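Local coordinates for heroin esterase (Rhodococcus sp., PDB 1LZL), which is an alpha/beta hydrolase that probably cleaves acetyl esters such as those of heroin, at residues V21-L26 against W218-G223; C102-R107 against E307-I312. One frame throughout, in Å; residues are numbered along the deposited sequence.

Interaction 1 of 2, residues V21-L26 against W218-G223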
loop_
_atom_site.group_PDB
_atom_site.type_symbol
_atom_site.label_atom_id
_atom_site.label_comp_id
_atom_site.label_asym_id
_atom_site.label_seq_id
_atom_site.Cartn_x
_atom_site.Cartn_y
_atom_site.Cartn_z
ATOM N N VAL A 21 -1.154 -8.451 -16.472
ATOM C CA VAL A 21 0.057 -7.753 -16.014
ATOM C C VAL A 21 1.046 -8.832 -15.603
ATOM O O VAL A 21 1.057 -9.314 -14.490
ATOM C CB VAL A 21 -0.273 -6.820 -14.853
ATOM C CG1 VAL A 21 0.987 -6.130 -14.360
ATOM C CG2 VAL A 21 -1.311 -5.829 -15.330
ATOM N N ASP A 22 1.833 -9.229 -16.595
ATOM C CA ASP A 22 2.711 -10.364 -16.366
ATOM C C ASP A 22 4.116 -9.897 -15.984
ATOM O O ASP A 22 4.801 -9.293 -16.824
ATOM C CB ASP A 22 2.695 -11.229 -17.636
ATOM C CG ASP A 22 4.028 -11.870 -17.976
ATOM O OD1 ASP A 22 4.727 -12.386 -17.070
ATOM O OD2 ASP A 22 4.371 -11.857 -19.191
ATOM N N PHE A 23 4.531 -10.226 -14.751
ATOM C CA PHE A 23 5.824 -9.824 -14.252
ATOM C C PHE A 23 6.973 -10.418 -15.007
ATOM O O PHE A 23 8.112 -10.001 -14.878
ATOM C CB PHE A 23 5.947 -10.221 -12.731
ATOM C CG PHE A 23 5.558 -8.984 -11.936
ATOM C CD1 PHE A 23 4.510 -8.188 -12.375
ATOM C CD2 PHE A 23 6.236 -8.593 -10.776
ATOM C CE1 PHE A 23 4.137 -7.046 -11.713
ATOM C CE2 PHE A 23 5.870 -7.426 -10.116
ATOM C CZ PHE A 23 4.845 -6.654 -10.583
ATOM N N ALA A 24 6.731 -11.440 -15.816
ATOM C CA ALA A 24 7.881 -12.087 -16.451
ATOM C C ALA A 24 8.502 -11.153 -17.478
ATOM O O ALA A 24 9.702 -11.206 -17.767
ATOM C CB ALA A 24 7.431 -13.421 -17.021
ATOM N N ASP A 25 7.684 -10.275 -18.039
ATOM C CA ASP A 25 8.144 -9.314 -19.045
ATOM C C ASP A 25 7.907 -7.954 -18.386
ATOM O O ASP A 25 6.853 -7.342 -18.553
ATOM C CB ASP A 25 7.422 -9.353 -20.381
ATOM C CG ASP A 25 7.930 -8.323 -21.364
ATOM O OD1 ASP A 25 8.901 -7.624 -21.075
ATOM O OD2 ASP A 25 7.380 -8.243 -22.499
ATOM N N LEU A 26 8.911 -7.541 -17.629
ATOM C CA LEU A 26 8.715 -6.309 -16.864
ATOM C C LEU A 26 8.506 -5.083 -17.727
ATOM O O LEU A 26 7.618 -4.302 -17.369
ATOM C CB LEU A 26 9.918 -6.137 -15.943
ATOM C CG LEU A 26 9.669 -5.340 -14.693
ATOM C CD1 LEU A 26 8.370 -5.729 -13.985
ATOM C CD2 LEU A 26 10.876 -5.487 -13.765
ATOM N N TRP A 218 8.678 -10.996 -5.386
ATOM C CA TRP A 218 9.654 -11.033 -4.293
ATOM C C TRP A 218 11.079 -11.195 -4.791
ATOM O O TRP A 218 12.020 -10.695 -4.197
ATOM C CB TRP A 218 9.284 -12.149 -3.314
ATOM C CG TRP A 218 8.088 -11.739 -2.464
ATOM C CD1 TRP A 218 6.767 -12.149 -2.612
ATOM C CD2 TRP A 218 8.137 -10.854 -1.350
ATOM N NE1 TRP A 218 5.976 -11.553 -1.626
ATOM C CE2 TRP A 218 6.812 -10.755 -0.858
ATOM C CE3 TRP A 218 9.145 -10.115 -0.720
ATOM C CZ2 TRP A 218 6.483 -9.965 0.233
ATOM C CZ3 TRP A 218 8.828 -9.320 0.386
ATOM C CH2 TRP A 218 7.497 -9.251 0.858
ATOM N N LYS A 219 11.256 -11.939 -5.889
ATOM C CA LYS A 219 12.606 -12.079 -6.472
ATOM C C LYS A 219 13.126 -10.734 -6.953
ATOM O O LYS A 219 14.279 -10.383 -6.674
ATOM C CB LYS A 219 12.564 -13.125 -7.588
ATOM C CG LYS A 219 13.911 -13.411 -8.253
ATOM C CD LYS A 219 14.901 -13.743 -7.140
ATOM C CE LYS A 219 16.280 -14.182 -7.604
ATOM N NZ LYS A 219 17.041 -14.720 -6.450
ATOM N N TYR A 220 12.332 -9.939 -7.662
ATOM C CA TYR A 220 12.767 -8.603 -8.075
ATOM C C TYR A 220 13.135 -7.751 -6.867
ATOM O O TYR A 220 14.156 -7.049 -6.908
ATOM C CB TYR A 220 11.649 -7.891 -8.838
ATOM C CG TYR A 220 11.355 -8.489 -10.190
ATOM C CD1 TYR A 220 12.366 -9.055 -10.959
ATOM C CD2 TYR A 220 10.075 -8.447 -10.687
ATOM C CE1 TYR A 220 12.014 -9.583 -12.209
ATOM C CE2 TYR A 220 9.711 -8.972 -11.927
ATOM C CZ TYR A 220 10.716 -9.532 -12.672
ATOM O OH TYR A 220 10.390 -10.064 -13.900
ATOM N N TYR A 221 12.301 -7.795 -5.828
ATOM C CA TYR A 221 12.522 -6.904 -4.673
ATOM C C TYR A 221 13.729 -7.285 -3.827
ATOM O O TYR A 221 14.518 -6.438 -3.405
ATOM C CB TYR A 221 11.249 -7.015 -3.808
ATOM C CG TYR A 221 11.165 -6.083 -2.618
ATOM C CD1 TYR A 221 11.624 -4.768 -2.657
ATOM C CD2 TYR A 221 10.577 -6.538 -1.450
ATOM C CE1 TYR A 221 11.510 -3.956 -1.534
ATOM C CE2 TYR A 221 10.443 -5.746 -0.321
ATOM C CZ TYR A 221 10.928 -4.434 -0.391
ATOM O OH TYR A 221 10.802 -3.595 0.719
ATOM N N LEU A 222 13.885 -8.583 -3.536
ATOM C CA LEU A 222 14.938 -8.996 -2.611
ATOM C C LEU A 222 16.277 -9.234 -3.324
ATOM O O LEU A 222 17.309 -9.183 -2.623
ATOM C CB LEU A 222 14.478 -10.258 -1.878
ATOM C CG LEU A 222 13.169 -9.989 -1.053
ATOM C CD1 LEU A 222 12.784 -11.239 -0.285
ATOM C CD2 LEU A 222 13.323 -8.797 -0.116
ATOM N N GLY A 223 16.245 -9.426 -4.638
ATOM C CA GLY A 223 17.506 -9.451 -5.385
ATOM C C GLY A 223 18.074 -10.836 -5.696
ATOM O O GLY A 223 17.569 -11.872 -5.252
#
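Phe-23 sits in a type I turn running from Asp-22 to Asp-25, and this turn presents its backbone carbonyl to the last turns of helix 211-222, with the CA atoms of Phe-23 and Tyr-220 9.4 Å apart. Tyr-220 bridges that distance. Its hydroxyl OH donates a hydrogen bond to Phe-23 O, a very short one at 2.5 Å, and the acceptor lies at the edge of the phenol ring, near its plane. The torsion that places CG anti to the carbonyl carbon (chi1 -69°) sends the ring out from the helix toward the turn. Tyrosine suits the place because it combines a long flat body with a polar end. The body is gripped by apolar groups: Leu-26 lays its CD2 methyl over one ring face, 4.2 Å from the Tyr-220 centroid and close to the ring normal, a CH-pi contact. Phe-23 brings its own ring up with CD2 3.7 Å from Tyr-220 CE2, the two planes inclined at 35° in an oblique pair. A phenylalanine here would probably keep much of this apolar contact but leave Phe-23 O without its hydroxyl mate, so the turn would be held less firmly to the helix. The same helix holds the turn a second way, through Asn-213, whose side chain bonds Val-21 O and Phe-23 N, while Trp-209 meets the Phe-23 ring edge-to-face. Leu-26 opens helix 26-41 and also touches the loop at Pro-122, so the contact joins the N-terminal segment to helix 211-222, consistent with the cap of hormone-sensitive-lipase-like esterases.

Interaction 2 of 2, residues C102-R107 against E307-I312. Unlike the reference sequence in segment 307-312: Glu-307 (reference Lys), Ala-308 (reference Pro), Leu-309 (reference His), Thr-310 (reference Cys), Ala-311 (reference Asp), Ile-312 (reference Pro).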
loop_
_atom_site.group_PDB
_atom_site.type_symbol
_atom_site.label_atom_id
_atom_site.label_comp_id
_atom_site.label_asym_id
_atom_site.label_seq_id
_atom_site.Cartn_x
_atom_site.Cartn_y
_atom_site.Cartn_z
ATOM N N CYS A 102 -5.546 9.719 -3.159
ATOM C CA CYS A 102 -4.971 10.774 -2.297
ATOM C C CYS A 102 -5.822 12.049 -2.354
ATOM O O CYS A 102 -6.025 12.722 -1.349
ATOM C CB CYS A 102 -3.512 11.022 -2.713
ATOM S SG CYS A 102 -2.486 9.560 -2.357
ATOM N N VAL A 103 -6.318 12.364 -3.570
ATOM C CA VAL A 103 -7.229 13.506 -3.686
ATOM C C VAL A 103 -8.493 13.255 -2.869
ATOM O O VAL A 103 -9.003 14.134 -2.158
ATOM C CB VAL A 103 -7.557 13.737 -5.168
ATOM C CG1 VAL A 103 -8.762 14.656 -5.352
ATOM C CG2 VAL A 103 -6.326 14.322 -5.861
ATOM N N GLU A 104 -9.025 12.025 -2.960
ATOM C CA GLU A 104 -10.239 11.703 -2.194
ATOM C C GLU A 104 -10.090 11.948 -0.704
ATOM O O GLU A 104 -10.937 12.526 -0.002
ATOM C CB GLU A 104 -10.668 10.235 -2.487
ATOM C CG GLU A 104 -12.040 9.945 -1.877
ATOM C CD GLU A 104 -12.609 8.563 -2.116
ATOM O OE1 GLU A 104 -11.781 7.645 -2.356
ATOM O OE2 GLU A 104 -13.864 8.358 -2.059
ATOM N N VAL A 105 -8.958 11.465 -0.173
ATOM C CA VAL A 105 -8.706 11.618 1.274
ATOM C C VAL A 105 -8.596 13.111 1.625
ATOM O O VAL A 105 -9.182 13.563 2.609
ATOM C CB VAL A 105 -7.420 10.849 1.632
ATOM C CG1 VAL A 105 -6.909 11.247 2.998
ATOM C CG2 VAL A 105 -7.698 9.340 1.513
ATOM N N ALA A 106 -7.837 13.856 0.810
ATOM C CA ALA A 106 -7.652 15.274 1.140
ATOM C C ALA A 106 -8.975 16.017 1.048
ATOM O O ALA A 106 -9.363 16.807 1.896
ATOM C CB ALA A 106 -6.638 15.923 0.219
ATOM N N ARG A 107 -9.747 15.770 -0.008
ATOM C CA ARG A 107 -11.009 16.482 -0.191
ATOM C C ARG A 107 -12.057 16.054 0.830
ATOM O O ARG A 107 -12.736 16.891 1.430
ATOM C CB ARG A 107 -11.483 16.243 -1.641
ATOM C CG ARG A 107 -12.810 16.938 -1.934
ATOM C CD ARG A 107 -13.462 16.462 -3.230
ATOM N NE ARG A 107 -12.692 16.947 -4.380
ATOM C CZ ARG A 107 -12.267 16.084 -5.299
ATOM N NH1 ARG A 107 -12.550 14.780 -5.157
ATOM N NH2 ARG A 107 -11.575 16.558 -6.318
ATOM N N GLU A 307 -15.665 2.630 3.480
ATOM C CA GLU A 307 -15.114 2.191 4.768
ATOM C C GLU A 307 -13.678 2.622 4.929
ATOM O O GLU A 307 -13.236 2.935 6.031
ATOM C CB GLU A 307 -15.187 0.670 4.823
ATOM C CG GLU A 307 -14.630 0.040 6.105
ATOM C CD GLU A 307 -15.001 -1.436 6.127
ATOM O OE1 GLU A 307 -16.197 -1.786 6.331
ATOM O OE2 GLU A 307 -14.104 -2.274 5.925
ATOM N N ALA A 308 -12.913 2.684 3.850
ATOM C CA ALA A 308 -11.518 3.138 3.934
ATOM C C ALA A 308 -11.490 4.569 4.471
ATOM O O ALA A 308 -10.711 4.903 5.346
ATOM C CB ALA A 308 -10.816 3.041 2.600
ATOM N N LEU A 309 -12.376 5.430 3.955
ATOM C CA LEU A 309 -12.400 6.819 4.454
ATOM C C LEU A 309 -12.854 6.897 5.914
ATOM O O LEU A 309 -12.264 7.643 6.692
ATOM C CB LEU A 309 -13.335 7.637 3.566
ATOM C CG LEU A 309 -12.860 7.946 2.148
ATOM C CD1 LEU A 309 -13.930 8.812 1.471
ATOM C CD2 LEU A 309 -11.514 8.654 2.095
ATOM N N THR A 310 -13.885 6.111 6.247
ATOM C CA THR A 310 -14.336 6.041 7.636
ATOM C C THR A 310 -13.189 5.610 8.555
ATOM O O THR A 310 -12.924 6.171 9.627
ATOM C CB THR A 310 -15.533 5.101 7.787
ATOM O OG1 THR A 310 -16.655 5.742 7.137
ATOM C CG2 THR A 310 -15.939 4.952 9.233
ATOM N N ALA A 311 -12.427 4.603 8.128
ATOM C CA ALA A 311 -11.345 4.078 8.961
ATOM C C ALA A 311 -10.248 5.111 9.200
ATOM O O ALA A 311 -9.743 5.298 10.321
ATOM C CB ALA A 311 -10.745 2.830 8.278
ATOM N N ILE A 312 -9.863 5.793 8.087
ATOM C CA ILE A 312 -8.788 6.786 8.199
ATOM C C ILE A 312 -9.285 7.990 9.010
ATOM O O ILE A 312 -8.520 8.484 9.869
ATOM C CB ILE A 312 -8.268 7.168 6.810
ATOM C CG1 ILE A 312 -7.571 5.965 6.148
ATOM C CG2 ILE A 312 -7.329 8.360 6.840
ATOM C CD1 ILE A 312 -7.346 6.142 4.657
#
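Leu-309 meets Glu-104 over the carboxylate, the one flat group in this contact: methyl CD1 stands above the plane of the group, 3.6 Å from Glu-104 OE2 and 3.8 Å from Glu-104 CD. The aliphatic part of the glutamate joins in, since its CG lies 4.0 Å from the same CD1. The reach of Glu-104 comes from an extended chain, with CG anti to the backbone N (chi1 -171°), which carries the carboxylate past the leucine obliquely. The other branch of Leu-309 points to a different partner. Its CD2 rests 3.9 Å from Val-105 CG2, and the same valine methyl looks on to Ile-312 CD1 at a looser 4.5 Å, so the valine faces two residues one helical turn apart. Leucine suits the middle because its fork lays one methyl on the flat carboxylate by van der Waals contact, offering it no hydrogen bond, and packs the other on Val-105. Helices 99-109 and 299-315 cross here at -52°, their local axes approaching to 10.9 Å. That separation is spanned mainly by side chains, Leu-309 CD2 reaching as far as the Val-105 backbone, with Val-105 and Leu-309 nearest in register. Val-105 also touches Val-113 and Ile-312 touches Phe-185, which places both helices against the same face of the central sheet, as expected for the first and last helices of an alpha/beta hydrolase core. No hydrogen bond or salt bridge crosses between the segments: the association is dispersive, with branched apolar side chains on the buried side, while Glu-104, partly exposed, meets the methyl with one carboxylate oxygen, carboxyl carbon and CG.

How the interactions relate
The two contacts lie on opposite sides of the chain's centre, their own centres 30 Å apart and their nearest atoms about 19 Å apart. Their segments alternate along the chain: 21-26, 102-107, 218-223, 307-312. Interaction 1, about 17 Å from the centre of the chain to its own centre, ties the N-terminal region to a helix that comes between strands 183-187 and 252-257 in the sequence. Interaction 2, about 14 Å out by the same measure, belongs to the layer of helices on one face of the sheet. The chemistry differs: a hydroxyl-to-carbonyl bond within aromatic packing in the first, aliphatic packing, with one carboxylate laid against a methyl, in the second. Neither includes the probable Ser-His-Asp triad.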